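Local coordinates for protein N-glycosylase/DNA lyase (Methanocaldococcus jannaschii, PDB 3FHF) that is an N-glycosylase/DNA lyase, a DNA glycosylase of the helix-hairpin-helix superfamily, at residues Met9-Lys12 with Lys13-Leu17. Numbering follows the deposited sequence.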
loop_
_atom_site.group_PDB
_atom_site.type_symbol
_atom_site.label_atom_id
_atom_site.label_comp_id
_atom_site.label_asym_id
_atom_site.label_seq_id
_atom_site.Cartn_x
_atom_site.Cartn_y
_atom_site.Cartn_z
HETATM N N MSE A 9 -11.778 -21.484 8.079
HETATM C CA MSE A 9 -12.751 -21.068 7.072
HETATM C C MSE A 9 -12.221 -19.924 6.186
HETATM O O MSE A 9 -12.574 -19.825 5.008
HETATM C CB MSE A 9 -14.064 -20.662 7.742
HETATM C CG MSE A 9 -14.789 -21.823 8.439
HETATM SE SE MSE A 9 -15.193 -23.320 7.255
HETATM C CE MSE A 9 -13.671 -24.463 7.646
ATOM N N LEU A 10 -11.371 -19.075 6.747
ATOM C CA LEU A 10 -10.784 -17.985 5.978
ATOM C C LEU A 10 -9.903 -18.613 4.908
ATOM O O LEU A 10 -9.928 -18.209 3.751
ATOM C CB LEU A 10 -9.923 -17.083 6.868
ATOM C CG LEU A 10 -9.141 -16.002 6.110
ATOM C CD1 LEU A 10 -10.111 -15.024 5.461
ATOM C CD2 LEU A 10 -8.204 -15.272 7.060
ATOM N N ILE A 11 -9.118 -19.611 5.308
ATOM C CA ILE A 11 -8.240 -20.289 4.365
ATOM C C ILE A 11 -9.088 -20.904 3.260
ATOM O O ILE A 11 -8.758 -20.794 2.083
ATOM C CB ILE A 11 -7.422 -21.412 5.048
ATOM C CG1 ILE A 11 -6.471 -20.816 6.093
ATOM C CG2 ILE A 11 -6.629 -22.192 4.000
ATOM C CD1 ILE A 11 -5.414 -19.879 5.507
ATOM N N LYS A 12 -10.189 -21.536 3.655
ATOM C CA LYS A 12 -11.102 -22.190 2.718
ATOM C C LYS A 12 -11.739 -21.208 1.742
ATOM O O LYS A 12 -11.887 -21.510 0.562
ATOM C CB LYS A 12 -12.197 -22.925 3.486
ATOM C CG LYS A 12 -13.076 -23.802 2.621
ATOM C CD LYS A 12 -14.108 -24.546 3.457
ATOM C CE LYS A 12 -14.893 -25.530 2.607
ATOM N NZ LYS A 12 -13.990 -26.533 1.978
ATOM N N LYS A 13 -12.132 -20.043 2.247
ATOM C CA LYS A 13 -12.736 -19.004 1.419
ATOM C C LYS A 13 -11.741 -18.485 0.378
ATOM O O LYS A 13 -12.077 -18.314 -0.794
ATOM C CB LYS A 13 -13.200 -17.839 2.296
ATOM C CG LYS A 13 -13.833 -16.688 1.525
ATOM C CD LYS A 13 -15.036 -17.146 0.699
ATOM C CE LYS A 13 -15.776 -15.952 0.095
ATOM N NZ LYS A 13 -17.041 -16.353 -0.592
ATOM N N ILE A 14 -10.515 -18.220 0.810
ATOM C CA ILE A 14 -9.497 -17.730 -0.109
ATOM C C ILE A 14 -9.215 -18.752 -1.213
ATOM O O ILE A 14 -9.040 -18.384 -2.373
ATOM C CB ILE A 14 -8.200 -17.372 0.653
ATOM C CG1 ILE A 14 -8.455 -16.127 1.506
ATOM C CG2 ILE A 14 -7.053 -17.114 -0.327
ATOM C CD1 ILE A 14 -7.343 -15.800 2.491
ATOM N N GLU A 15 -9.171 -20.033 -0.856
ATOM C CA GLU A 15 -8.933 -21.077 -1.852
ATOM C C GLU A 15 -10.109 -21.089 -2.823
ATOM O O GLU A 15 -9.958 -21.407 -4.004
ATOM C CB GLU A 15 -8.805 -22.447 -1.183
ATOM C CG GLU A 15 -7.551 -22.622 -0.332
ATOM C CD GLU A 15 -6.268 -22.643 -1.150
ATOM O OE1 GLU A 15 -6.347 -22.621 -2.397
ATOM O OE2 GLU A 15 -5.173 -22.694 -0.542
ATOM N N GLU A 16 -11.286 -20.744 -2.316
ATOM C CA GLU A 16 -12.482 -20.693 -3.148
ATOM C C GLU A 16 -12.347 -19.543 -4.153
ATOM O O GLU A 16 -12.671 -19.687 -5.334
ATOM C CB GLU A 16 -13.708 -20.477 -2.266
ATOM C CG GLU A 16 -14.840 -21.440 -2.547
ATOM C CD GLU A 16 -15.738 -21.649 -1.340
ATOM O OE1 GLU A 16 -16.405 -20.682 -0.913
ATOM O OE2 GLU A 16 -15.770 -22.784 -0.816
ATOM N N LEU A 17 -11.851 -18.402 -3.682
ATOM C CA LEU A 17 -11.678 -17.248 -4.555
ATOM C C LEU A 17 -10.623 -17.534 -5.625
ATOM O O LEU A 17 -10.764 -17.117 -6.782
ATOM C CB LEU A 17 -11.279 -16.023 -3.734
ATOM C CG LEU A 17 -12.346 -15.463 -2.788
ATOM C CD1 LEU A 17 -11.763 -14.280 -2.017
ATOM C CD2 LEU A 17 -13.576 -15.030 -3.587
HETATM O O HOH W 1 -14.458 -24.965 -0.343
#
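Lys12 and Glu16, one turn apart on helix 5-18, meet through a water. Lys12 NZ donates to it over 2.8 Å, and the same water donates a hydrogen bond to Glu16 OE2 at 2.6 Å. The lysine chain runs extended until its last torsion (chi4 59°), which swings NZ round to the water; NZ and OE2 themselves stay 5.0 Å apart, opposite charges linked through the water without touching.

Along the backbone runs the usual i to i+4 ladder from Met9 O, Leu10 O, Ile11 O and Lys12 O. Ile14 N to Leu10 O, 3.0 Å long, is the straightest rung, with 167° at the hydrogen. The last, Glu16 N to Lys12 O, is more bent at 138°.

The apolar contact lies on another face. Leu10 CG sits 4.0 Å from Ile14 CD1, the two side chains crossing at a slant, and Ile14 CG1 also brushes Leu10 O at 3.4 Å. Ile14 continues inward onto Val193 and Leu195, while Leu17 packs on helix 197-209.

The helix is thus amphipathic: its greasy side docks against the C-terminal part of the chain, and its exposed side probably gains a modest, water-screened attraction between opposite charges.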